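Local coordinates for MmeI (Methylophilus methylotrophus, PDB 5HR4), which is a type IIL restriction-modification enzyme that probably methylates adenine at N6 in DNA, with S-adenosyl-L-methionine as methyl donor, at residues A[294-302]-A[417-428]; A[315-325]-A[368-376]. One frame throughout, in Å; residues are numbered along the deposited sequence.

Contact 1. Residues A[294-302]-A[417-428]. With SFG (sinefungin), chain H.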
loop_
_atom_site.group_PDB
_atom_site.type_symbol
_atom_site.label_atom_id
_atom_site.label_comp_id
_atom_site.label_asym_id
_atom_site.label_seq_id
_atom_site.Cartn_x
_atom_site.Cartn_y
_atom_site.Cartn_z
ATOM N N ILE A 294 12.595 -12.253 7.874
ATOM C CA ILE A 294 14.027 -12.040 7.692
ATOM C C ILE A 294 14.316 -11.502 6.294
ATOM O O ILE A 294 15.000 -10.487 6.133
ATOM C CB ILE A 294 14.819 -13.326 7.957
ATOM C CG1 ILE A 294 14.534 -13.830 9.363
ATOM C CG2 ILE A 294 16.304 -13.042 7.763
ATOM C CD1 ILE A 294 14.736 -12.810 10.408
ATOM N N PHE A 295 13.798 -12.173 5.263
ATOM C CA PHE A 295 14.103 -11.754 3.898
ATOM C C PHE A 295 13.633 -10.333 3.638
ATOM O O PHE A 295 14.296 -9.578 2.920
ATOM C CB PHE A 295 13.479 -12.721 2.896
ATOM C CG PHE A 295 14.020 -14.117 2.990
ATOM C CD1 PHE A 295 15.304 -14.407 2.551
ATOM C CD2 PHE A 295 13.243 -15.142 3.512
ATOM C CE1 PHE A 295 15.798 -15.693 2.632
ATOM C CE2 PHE A 295 13.734 -16.431 3.604
ATOM C CZ PHE A 295 15.006 -16.713 3.168
ATOM N N GLY A 296 12.526 -9.933 4.250
ATOM C CA GLY A 296 11.976 -8.613 4.025
ATOM C C GLY A 296 12.720 -7.533 4.771
ATOM O O GLY A 296 12.934 -6.437 4.242
ATOM N N SER A 297 13.136 -7.835 6.004
ATOM C CA SER A 297 13.873 -6.856 6.794
ATOM C C SER A 297 15.228 -6.576 6.183
ATOM O O SER A 297 15.698 -5.431 6.201
ATOM C CB SER A 297 14.035 -7.353 8.220
ATOM O OG SER A 297 12.770 -7.447 8.838
ATOM N N LEU A 298 15.883 -7.618 5.670
ATOM C CA LEU A 298 17.162 -7.457 4.986
ATOM C C LEU A 298 17.016 -6.569 3.756
ATOM O O LEU A 298 17.712 -5.553 3.605
ATOM C CB LEU A 298 17.691 -8.826 4.585
ATOM C CG LEU A 298 18.940 -8.762 3.728
ATOM C CD1 LEU A 298 20.047 -8.102 4.508
ATOM C CD2 LEU A 298 19.315 -10.179 3.307
ATOM N N PHE A 299 16.108 -6.963 2.861
ATOM C CA PHE A 299 15.725 -6.149 1.715
ATOM C C PHE A 299 15.506 -4.691 2.113
ATOM O O PHE A 299 16.020 -3.776 1.467
ATOM C CB PHE A 299 14.472 -6.791 1.104
ATOM C CG PHE A 299 13.681 -5.904 0.191
ATOM C CD1 PHE A 299 14.295 -5.039 -0.696
ATOM C CD2 PHE A 299 12.292 -5.985 0.193
ATOM C CE1 PHE A 299 13.545 -4.225 -1.539
ATOM C CE2 PHE A 299 11.534 -5.178 -0.652
ATOM C CZ PHE A 299 12.167 -4.300 -1.527
ATOM N N GLN A 300 14.775 -4.455 3.204
ATOM C CA GLN A 300 14.420 -3.085 3.562
ATOM C C GLN A 300 15.591 -2.309 4.159
ATOM O O GLN A 300 15.666 -1.091 3.989
ATOM C CB GLN A 300 13.242 -3.091 4.527
ATOM C CG GLN A 300 11.893 -3.348 3.867
ATOM C CD GLN A 300 10.740 -3.116 4.836
ATOM O OE1 GLN A 300 9.612 -3.597 4.650
ATOM N NE2 GLN A 300 11.031 -2.386 5.892
ATOM N N SER A 301 16.527 -2.985 4.818
ATOM C CA SER A 301 17.540 -2.314 5.621
ATOM C C SER A 301 18.664 -1.699 4.808
ATOM O O SER A 301 19.544 -1.044 5.388
ATOM C CB SER A 301 18.166 -3.298 6.599
ATOM O OG SER A 301 19.160 -4.038 5.913
ATOM N N ILE A 302 18.706 -1.930 3.505
ATOM C CA ILE A 302 19.750 -1.350 2.684
ATOM C C ILE A 302 19.238 -0.133 1.919
ATOM O O ILE A 302 19.871 0.296 0.960
ATOM C CB ILE A 302 20.370 -2.380 1.725
ATOM C CG1 ILE A 302 19.345 -2.865 0.690
ATOM C CG2 ILE A 302 20.981 -3.556 2.480
ATOM C CD1 ILE A 302 19.837 -2.771 -0.780
ATOM N N PHE A 417 19.140 -6.139 -5.621
ATOM C CA PHE A 417 19.367 -6.859 -4.372
ATOM C C PHE A 417 18.148 -7.696 -3.990
ATOM O O PHE A 417 18.300 -8.920 -3.815
ATOM C CB PHE A 417 19.808 -5.886 -3.278
ATOM C CG PHE A 417 20.212 -6.569 -2.017
ATOM C CD1 PHE A 417 21.210 -7.520 -2.022
ATOM C CD2 PHE A 417 19.570 -6.287 -0.833
ATOM C CE1 PHE A 417 21.573 -8.161 -0.852
ATOM C CE2 PHE A 417 19.921 -6.920 0.335
ATOM C CZ PHE A 417 20.918 -7.856 0.330
ATOM N N PRO A 418 16.928 -7.151 -3.906
ATOM C CA PRO A 418 15.774 -8.036 -3.696
ATOM C C PRO A 418 15.623 -9.082 -4.789
ATOM O O PRO A 418 15.171 -10.211 -4.514
ATOM C CB PRO A 418 14.581 -7.068 -3.663
ATOM C CG PRO A 418 15.082 -5.796 -4.323
ATOM C CD PRO A 418 16.533 -5.732 -4.006
ATOM N N ALA A 419 15.990 -8.751 -6.026
ATOM C CA ALA A 419 15.887 -9.750 -7.087
ATOM C C ALA A 419 16.862 -10.891 -6.862
ATOM O O ALA A 419 16.573 -12.029 -7.246
ATOM C CB ALA A 419 16.122 -9.120 -8.461
ATOM N N GLN A 420 18.005 -10.618 -6.220
ATOM C CA GLN A 420 18.921 -11.697 -5.854
ATOM C C GLN A 420 18.447 -12.440 -4.605
ATOM O O GLN A 420 18.579 -13.660 -4.534
ATOM C CB GLN A 420 20.338 -11.158 -5.647
ATOM C CG GLN A 420 20.995 -10.574 -6.880
ATOM C CD GLN A 420 21.820 -11.583 -7.687
ATOM O OE1 GLN A 420 21.607 -12.792 -7.590
ATOM N NE2 GLN A 420 22.777 -11.076 -8.499
ATOM N N ILE A 421 17.888 -11.738 -3.610
ATOM C CA ILE A 421 17.363 -12.427 -2.426
ATOM C C ILE A 421 16.266 -13.405 -2.833
ATOM O O ILE A 421 16.279 -14.572 -2.442
ATOM C CB ILE A 421 16.830 -11.428 -1.382
ATOM C CG1 ILE A 421 17.791 -10.295 -1.114
ATOM C CG2 ILE A 421 16.530 -12.156 -0.053
ATOM C CD1 ILE A 421 17.251 -9.316 -0.043
ATOM N N ALA A 422 15.303 -12.929 -3.627
ATOM C CA ALA A 422 14.203 -13.776 -4.072
ATOM C C ALA A 422 14.718 -15.114 -4.573
ATOM O O ALA A 422 14.189 -16.168 -4.206
ATOM C CB ALA A 422 13.394 -13.064 -5.157
ATOM N N GLN A 423 15.782 -15.091 -5.375
ATOM C CA GLN A 423 16.336 -16.337 -5.884
ATOM C C GLN A 423 16.839 -17.207 -4.740
ATOM O O GLN A 423 16.412 -18.361 -4.597
ATOM C CB GLN A 423 17.446 -16.058 -6.900
ATOM C CG GLN A 423 17.815 -17.274 -7.732
ATOM C CD GLN A 423 18.711 -16.949 -8.912
ATOM O OE1 GLN A 423 19.928 -17.130 -8.849
ATOM N NE2 GLN A 423 18.109 -16.498 -10.006
ATOM N N VAL A 424 17.719 -16.661 -3.886
ATOM C CA VAL A 424 18.244 -17.467 -2.783
ATOM C C VAL A 424 17.140 -17.808 -1.801
ATOM O O VAL A 424 17.131 -18.895 -1.206
ATOM C CB VAL A 424 19.407 -16.753 -2.082
ATOM C CG1 VAL A 424 19.694 -17.401 -0.751
ATOM C CG2 VAL A 424 20.645 -16.817 -2.948
ATOM N N ALA A 425 16.178 -16.909 -1.629
ATOM C CA ALA A 425 15.064 -17.207 -0.740
ATOM C C ALA A 425 14.358 -18.494 -1.156
ATOM O O ALA A 425 13.983 -19.311 -0.304
ATOM C CB ALA A 425 14.088 -16.032 -0.713
ATOM N N LEU A 426 14.190 -18.706 -2.461
ATOM C CA LEU A 426 13.521 -19.913 -2.923
ATOM C C LEU A 426 14.369 -21.152 -2.676
ATOM O O LEU A 426 13.833 -22.217 -2.374
ATOM C CB LEU A 426 13.157 -19.779 -4.400
ATOM C CG LEU A 426 11.809 -19.080 -4.573
ATOM C CD1 LEU A 426 11.647 -18.530 -5.950
ATOM C CD2 LEU A 426 10.701 -20.082 -4.301
ATOM N N TRP A 427 15.690 -21.054 -2.787
ATOM C CA TRP A 427 16.492 -22.256 -2.553
ATOM C C TRP A 427 16.564 -22.615 -1.071
ATOM O O TRP A 427 16.515 -23.798 -0.716
ATOM C CB TRP A 427 17.895 -22.085 -3.105
ATOM C CG TRP A 427 18.013 -22.289 -4.580
ATOM C CD1 TRP A 427 17.568 -23.358 -5.317
ATOM C CD2 TRP A 427 18.672 -21.413 -5.498
ATOM N NE1 TRP A 427 17.895 -23.181 -6.643
ATOM C CE2 TRP A 427 18.579 -21.996 -6.775
ATOM C CE3 TRP A 427 19.333 -20.178 -5.359
ATOM C CZ2 TRP A 427 19.120 -21.391 -7.900
ATOM C CZ3 TRP A 427 19.860 -19.585 -6.466
ATOM C CH2 TRP A 427 19.748 -20.184 -7.725
ATOM N N LEU A 428 16.703 -21.615 -0.193
ATOM C CA LEU A 428 16.695 -21.890 1.242
ATOM C C LEU A 428 15.360 -22.496 1.675
ATOM O O LEU A 428 15.327 -23.456 2.458
ATOM C CB LEU A 428 16.978 -20.613 2.038
ATOM C CG LEU A 428 18.175 -19.730 1.651
ATOM C CD1 LEU A 428 18.314 -18.534 2.610
ATOM C CD2 LEU A 428 19.477 -20.535 1.548
HETATM N N SFG H . 6.035 -8.287 -2.093
HETATM C CA SFG H . 7.427 -7.995 -1.825
HETATM C C SFG H . 7.781 -8.674 -0.515
HETATM O O SFG H . 6.891 -9.312 0.089
HETATM O OXT SFG H . 8.940 -8.613 -0.038
HETATM C CB SFG H . 7.639 -6.490 -1.710
HETATM C CG SFG H . 7.109 -5.843 -2.981
HETATM C CD SFG H . 7.088 -4.355 -2.715
HETATM N NE SFG H . 5.873 -4.078 -1.975
HETATM C "C5'" SFG H . 7.147 -3.540 -4.017
HETATM C "C4'" SFG H . 8.365 -3.886 -4.940
HETATM O "O4'" SFG H . 8.132 -3.424 -6.136
HETATM C "C3'" SFG H . 9.679 -3.198 -4.531
HETATM O "O3'" SFG H . 10.539 -4.167 -4.134
HETATM C "C2'" SFG H . 10.185 -2.441 -5.794
HETATM O "O2'" SFG H . 11.652 -2.615 -5.993
HETATM C "C1'" SFG H . 9.556 -3.013 -6.770
HETATM N N9 SFG H . 9.229 -2.126 -7.843
HETATM C C8 SFG H . 8.847 -0.854 -7.776
HETATM N N7 SFG H . 8.596 -0.426 -9.016
HETATM C C5 SFG H . 8.819 -1.444 -9.846
HETATM C C6 SFG H . 8.721 -1.529 -11.214
HETATM N N6 SFG H . 8.338 -0.575 -12.226
HETATM N N1 SFG H . 8.998 -2.662 -11.847
HETATM C C2 SFG H . 9.381 -3.743 -11.125
HETATM N N3 SFG H . 9.482 -3.657 -9.773
HETATM C C4 SFG H . 9.200 -2.502 -9.130
#
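Phe295, Leu298, Phe299 and Ile302 meet Phe417, Pro418, Ile421, Ala425 and Leu428 in a buried, apolar, antiparallel helix pair beside the sinefungin pocket of the methyltransferase core. The segment axes run at 161° to one another and approach to 10.0 Å. Helix 416-440 follows strand 409-413 of the central sheet, and helix 292-301 lies against it.

At one end the Phe295 ring is met by residues from two successive turns of helix 416-440, Ile421, Ala425 and Leu428. Its CG stands anti to the carbonyl carbon (chi1 -63°), which sends the ring across to Ala425. Ala425 CB sits over one face in a CH-pi contact, 3.9 Å from the Phe295 ring centroid, while Leu428 CD1 reaches the ring edge in its plane, 3.8 Å from Phe295 CE1. Ile421 divides its branches: CG2 is 3.7 Å from Phe295 CD1, whereas CD1 extends to Phe299, 3.9 Å from its CB.

Phe299 carries Pro418 on one ring face, CB lying 4.0 Å from the centroid. The CZ corner of this ring lies beside O3' of the sinefungin ribose, which approaches obliquely. Pro418 also touches Glu413, a ligand-binding residue of strand 409-413.

Farther along, Phe417 receives Leu298 CG at its ring edge, 4.0 Å from CE2, and Ile302 CD1 obliquely, 3.5 Å from Phe417 CD2. Ile421 CD1, one turn on in the same helix, lies over a face of this ring. Helices 163-178 and 183-200 close over this end, through His173 and Leu190 among others.

The touching side chains are all apolar and the two segments share no hydrogen bond; the pairing therefore probably rests on shape complementarity and the exclusion of water. Phe299, packed on Pro418 and lying beside the ribose, is shared by this seam and the ligand pocket.

Contact 2. Residues A[315-325]-A[368-376]; sequences YTSEANILKLI and NFLVITYRE. With SFG (sinefungin), chain H.
Ile321 lies across the Phe369 ring, and its side chain can be followed atom by atom. CB is 4.0 Å from Phe369 CE1. From there CG1, anti to the carbonyl carbon (chi1 -59°), passes over one ring face, 3.7 Å from the centroid and 15° off the normal. The other branch, CG2, meets Phe369 CD1 and Ile372 CB. At the tip, CD1 ends against the backbone at Phe369 N and against Asn368 CB, 3.6 Å away, in the first turn of helix 368-388.

Ile372 is a knob in a hole formed by Glu318, Ile321, Leu322 and Ile325. Beyond it Glu318 OE2 makes a 3.0 Å salt bridge with Arg375 NH2, while Arg375 NH1 pairs with Glu376.

Sinefungin's amino acid end fits between the segments. Thr316 N donates to sinefungin O (2.9 Å, 161°). Asn368 ND2 gives weak bonds to both carboxylate oxygens. The ligand's amino N bonds weakly to Thr316 OG1, which Asn481 ND2 also holds. The amino N also lies at the edge of the Phe369 ring, near its plane. An alanine in place of Phe369 would probably leave Ile321 without its aromatic platform and open a gap beside the ligand's amino group.

A helix after strand 359-361 whose start receives the ligand's carboxylate is characteristic of the Rossmann-like methyltransferase fold.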
loop_
_atom_site.group_PDB
_atom_site.type_symbol
_atom_site.label_atom_id
_atom_site.label_comp_id
_atom_site.label_asym_id
_atom_site.label_seq_id
_atom_site.Cartn_x
_atom_site.Cartn_y
_atom_site.Cartn_z
ATOM N N TYR A 315 8.043 -4.916 2.522
ATOM C CA TYR A 315 7.838 -6.341 2.387
ATOM C C TYR A 315 6.473 -6.722 2.951
ATOM O O TYR A 315 5.951 -6.080 3.869
ATOM C CB TYR A 315 8.964 -7.103 3.081
ATOM C CG TYR A 315 8.662 -7.578 4.480
ATOM C CD1 TYR A 315 7.930 -8.744 4.694
ATOM C CD2 TYR A 315 9.141 -6.893 5.581
ATOM C CE1 TYR A 315 7.645 -9.194 5.957
ATOM C CE2 TYR A 315 8.879 -7.332 6.853
ATOM C CZ TYR A 315 8.118 -8.490 7.045
ATOM O OH TYR A 315 7.818 -8.949 8.325
ATOM N N THR A 316 5.906 -7.795 2.399
ATOM C CA THR A 316 4.558 -8.235 2.727
ATOM C C THR A 316 4.593 -9.360 3.753
ATOM O O THR A 316 5.276 -10.367 3.554
ATOM C CB THR A 316 3.812 -8.684 1.471
ATOM O OG1 THR A 316 3.959 -7.685 0.448
ATOM C CG2 THR A 316 2.342 -8.850 1.778
ATOM N N SER A 317 3.844 -9.178 4.839
ATOM C CA SER A 317 3.785 -10.142 5.936
ATOM C C SER A 317 3.381 -11.520 5.438
ATOM O O SER A 317 2.626 -11.662 4.472
ATOM C CB SER A 317 2.782 -9.685 7.013
ATOM N N GLU A 318 3.876 -12.548 6.132
ATOM C CA GLU A 318 3.266 -13.869 5.998
ATOM C C GLU A 318 1.743 -13.794 6.062
ATOM O O GLU A 318 1.052 -14.433 5.262
ATOM C CB GLU A 318 3.785 -14.817 7.082
ATOM C CG GLU A 318 3.525 -16.297 6.763
ATOM C CD GLU A 318 4.384 -17.271 7.582
ATOM O OE1 GLU A 318 5.637 -17.148 7.575
ATOM O OE2 GLU A 318 3.793 -18.172 8.232
ATOM N N ALA A 319 1.194 -13.014 7.001
ATOM C CA ALA A 319 -0.253 -13.031 7.187
ATOM C C ALA A 319 -0.975 -12.435 5.990
ATOM O O ALA A 319 -2.043 -12.917 5.604
ATOM C CB ALA A 319 -0.640 -12.283 8.451
ATOM N N ASN A 320 -0.407 -11.387 5.384
ATOM C CA ASN A 320 -1.112 -10.687 4.315
ATOM C C ASN A 320 -1.050 -11.453 2.999
ATOM O O ASN A 320 -2.030 -11.434 2.239
ATOM C CB ASN A 320 -0.557 -9.275 4.176
ATOM C CG ASN A 320 -1.204 -8.299 5.155
ATOM O OD1 ASN A 320 -2.338 -8.510 5.611
ATOM N ND2 ASN A 320 -0.500 -7.225 5.468
ATOM N N ILE A 321 0.060 -12.162 2.747
ATOM C CA ILE A 321 0.145 -13.096 1.620
ATOM C C ILE A 321 -0.844 -14.259 1.787
ATOM O O ILE A 321 -1.480 -14.698 0.817
ATOM C CB ILE A 321 1.600 -13.594 1.461
ATOM C CG1 ILE A 321 2.535 -12.408 1.217
ATOM C CG2 ILE A 321 1.722 -14.593 0.332
ATOM C CD1 ILE A 321 4.006 -12.778 1.152
ATOM N N LEU A 322 -0.997 -14.779 3.011
ATOM C CA LEU A 322 -1.951 -15.874 3.211
ATOM C C LEU A 322 -3.389 -15.425 2.945
ATOM O O LEU A 322 -4.169 -16.184 2.362
ATOM C CB LEU A 322 -1.793 -16.475 4.611
ATOM C CG LEU A 322 -0.460 -17.236 4.750
ATOM C CD1 LEU A 322 -0.026 -17.558 6.198
ATOM C CD2 LEU A 322 -0.529 -18.504 3.934
ATOM N N LYS A 323 -3.764 -14.187 3.312
ATOM C CA LYS A 323 -5.112 -13.738 2.951
ATOM C C LYS A 323 -5.278 -13.623 1.444
ATOM O O LYS A 323 -6.411 -13.569 0.952
ATOM C CB LYS A 323 -5.488 -12.366 3.540
ATOM C CG LYS A 323 -4.730 -11.891 4.732
ATOM C CD LYS A 323 -4.770 -10.377 4.777
ATOM C CE LYS A 323 -5.256 -9.867 6.119
ATOM N NZ LYS A 323 -5.215 -8.386 6.148
ATOM N N LEU A 324 -4.172 -13.536 0.703
ATOM C CA LEU A 324 -4.273 -13.396 -0.739
ATOM C C LEU A 324 -4.190 -14.740 -1.466
ATOM O O LEU A 324 -4.977 -14.992 -2.391
ATOM C CB LEU A 324 -3.195 -12.433 -1.229
ATOM C CG LEU A 324 -3.205 -12.025 -2.698
ATOM C CD1 LEU A 324 -2.499 -10.723 -2.770
ATOM C CD2 LEU A 324 -2.494 -13.040 -3.592
ATOM N N ILE A 325 -3.279 -15.631 -1.064
ATOM C CA ILE A 325 -3.178 -16.901 -1.781
ATOM C C ILE A 325 -4.213 -17.940 -1.342
ATOM O O ILE A 325 -4.462 -18.894 -2.095
ATOM C CB ILE A 325 -1.767 -17.508 -1.667
ATOM C CG1 ILE A 325 -1.465 -17.920 -0.225
ATOM C CG2 ILE A 325 -0.703 -16.534 -2.231
ATOM C CD1 ILE A 325 -0.072 -18.489 -0.015
ATOM N N ASN A 368 8.715 -12.833 -1.242
ATOM C CA ASN A 368 7.949 -13.474 -0.176
ATOM C C ASN A 368 6.720 -14.208 -0.711
ATOM O O ASN A 368 6.483 -15.371 -0.355
ATOM C CB ASN A 368 7.573 -12.443 0.880
ATOM C CG ASN A 368 8.707 -12.198 1.848
ATOM O OD1 ASN A 368 9.429 -13.125 2.174
ATOM N ND2 ASN A 368 8.889 -10.952 2.286
ATOM N N PHE A 369 5.923 -13.552 -1.565
ATOM C CA PHE A 369 4.808 -14.245 -2.213
ATOM C C PHE A 369 5.247 -15.562 -2.843
ATOM O O PHE A 369 4.543 -16.574 -2.735
ATOM C CB PHE A 369 4.175 -13.376 -3.292
ATOM C CG PHE A 369 3.263 -12.345 -2.769
ATOM C CD1 PHE A 369 1.956 -12.652 -2.465
ATOM C CD2 PHE A 369 3.699 -11.050 -2.603
ATOM C CE1 PHE A 369 1.096 -11.682 -1.964
ATOM C CE2 PHE A 369 2.847 -10.079 -2.126
ATOM C CZ PHE A 369 1.546 -10.398 -1.794
ATOM N N LEU A 370 6.396 -15.568 -3.530
ATOM C CA LEU A 370 6.864 -16.821 -4.115
ATOM C C LEU A 370 7.332 -17.805 -3.051
ATOM O O LEU A 370 7.184 -19.021 -3.233
ATOM C CB LEU A 370 7.985 -16.560 -5.120
ATOM C CG LEU A 370 7.506 -15.634 -6.237
ATOM C CD1 LEU A 370 8.640 -15.252 -7.171
ATOM C CD2 LEU A 370 6.356 -16.257 -6.995
ATOM N N VAL A 371 7.899 -17.313 -1.945
ATOM C CA VAL A 371 8.440 -18.216 -0.935
ATOM C C VAL A 371 7.307 -18.863 -0.149
ATOM O O VAL A 371 7.224 -20.093 -0.057
ATOM C CB VAL A 371 9.433 -17.469 -0.026
ATOM C CG1 VAL A 371 9.687 -18.234 1.253
ATOM C CG2 VAL A 371 10.740 -17.244 -0.758
ATOM N N ILE A 372 6.388 -18.050 0.391
ATOM C CA ILE A 372 5.219 -18.600 1.078
ATOM C C ILE A 372 4.466 -19.575 0.181
ATOM O O ILE A 372 4.040 -20.644 0.638
ATOM C CB ILE A 372 4.282 -17.482 1.569
ATOM C CG1 ILE A 372 5.016 -16.586 2.544
ATOM C CG2 ILE A 372 3.074 -18.090 2.295
ATOM C CD1 ILE A 372 5.460 -17.377 3.750
ATOM N N THR A 373 4.265 -19.225 -1.097
ATOM C CA THR A 373 3.503 -20.110 -1.974
ATOM C C THR A 373 4.211 -21.443 -2.135
ATOM O O THR A 373 3.605 -22.512 -1.984
ATOM C CB THR A 373 3.280 -19.485 -3.349
ATOM O OG1 THR A 373 2.468 -18.307 -3.236
ATOM C CG2 THR A 373 2.598 -20.499 -4.261
ATOM N N TYR A 374 5.507 -21.399 -2.422
ATOM C CA TYR A 374 6.258 -22.634 -2.604
ATOM C C TYR A 374 6.265 -23.465 -1.330
ATOM O O TYR A 374 6.289 -24.697 -1.398
ATOM C CB TYR A 374 7.686 -22.302 -3.078
ATOM C CG TYR A 374 8.617 -23.481 -3.184
ATOM C CD1 TYR A 374 8.399 -24.483 -4.123
ATOM C CD2 TYR A 374 9.728 -23.590 -2.355
ATOM C CE1 TYR A 374 9.241 -25.582 -4.216
ATOM C CE2 TYR A 374 10.584 -24.672 -2.449
ATOM C CZ TYR A 374 10.326 -25.666 -3.380
ATOM O OH TYR A 374 11.167 -26.748 -3.478
ATOM N N ARG A 375 6.222 -22.826 -0.160
ATOM C CA ARG A 375 6.247 -23.600 1.078
ATOM C C ARG A 375 4.910 -24.302 1.304
ATOM O O ARG A 375 4.869 -25.478 1.680
ATOM C CB ARG A 375 6.604 -22.700 2.261
ATOM C CG ARG A 375 6.062 -23.209 3.573
ATOM C CD ARG A 375 6.792 -22.640 4.768
ATOM N NE ARG A 375 6.347 -21.297 5.134
ATOM C CZ ARG A 375 5.116 -21.000 5.537
ATOM N NH1 ARG A 375 4.203 -21.958 5.596
ATOM N NH2 ARG A 375 4.794 -19.752 5.873
ATOM N N GLU A 376 3.807 -23.597 1.067
ATOM C CA GLU A 376 2.497 -24.230 1.144
ATOM C C GLU A 376 2.383 -25.388 0.161
ATOM O O GLU A 376 1.830 -26.451 0.486
ATOM C CB GLU A 376 1.419 -23.181 0.894
ATOM C CG GLU A 376 1.421 -22.126 1.978
ATOM C CD GLU A 376 1.278 -22.759 3.346
ATOM O OE1 GLU A 376 0.298 -23.509 3.538
ATOM O OE2 GLU A 376 2.152 -22.548 4.213
HETATM N N SFG H . 6.035 -8.287 -2.093
HETATM C CA SFG H . 7.427 -7.995 -1.825
HETATM C C SFG H . 7.781 -8.674 -0.515
HETATM O O SFG H . 6.891 -9.312 0.089
HETATM O OXT SFG H . 8.940 -8.613 -0.038
HETATM C CB SFG H . 7.639 -6.490 -1.710
HETATM C CG SFG H . 7.109 -5.843 -2.981
HETATM C CD SFG H . 7.088 -4.355 -2.715
HETATM N NE SFG H . 5.873 -4.078 -1.975
HETATM C "C5'" SFG H . 7.147 -3.540 -4.017
HETATM C "C4'" SFG H . 8.365 -3.886 -4.940
HETATM O "O4'" SFG H . 8.132 -3.424 -6.136
HETATM C "C3'" SFG H . 9.679 -3.198 -4.531
HETATM O "O3'" SFG H . 10.539 -4.167 -4.134
HETATM C "C2'" SFG H . 10.185 -2.441 -5.794
HETATM O "O2'" SFG H . 11.652 -2.615 -5.993
HETATM C "C1'" SFG H . 9.556 -3.013 -6.770
HETATM N N9 SFG H . 9.229 -2.126 -7.843
HETATM C C8 SFG H . 8.847 -0.854 -7.776
HETATM N N7 SFG H . 8.596 -0.426 -9.016
HETATM C C5 SFG H . 8.819 -1.444 -9.846
HETATM C C6 SFG H . 8.721 -1.529 -11.214
HETATM N N6 SFG H . 8.338 -0.575 -12.226
HETATM N N1 SFG H . 8.998 -2.662 -11.847
HETATM C C2 SFG H . 9.381 -3.743 -11.125
HETATM N N3 SFG H . 9.482 -3.657 -9.773
HETATM C C4 SFG H . 9.200 -2.502 -9.130
#

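Overall arrangement
Contacts 1 and 2 lie side by side, their centres 14 Å apart, and 315-325/368-376 is nested along the chain within the loop closed by 294-302/417-428. They adjoin directly: Gln300 OE1 lies 3.0 Å from Tyr315 N, a probable hydrogen bond between the first segments, and Ala425 CB packs 3.6 Å from Val371 CG2 between the second. Both border sinefungin, but at different parts of the molecule: contact 1 at the ribose, contact 2 at the amino acid end. Glu413, Asn481, His314 and Ala461 supply further hydrogen bonds to this ligand. The bound DNA is near but not touching, its nearest atoms about 8 Å from contact 1 and about 6 Å from contact 2.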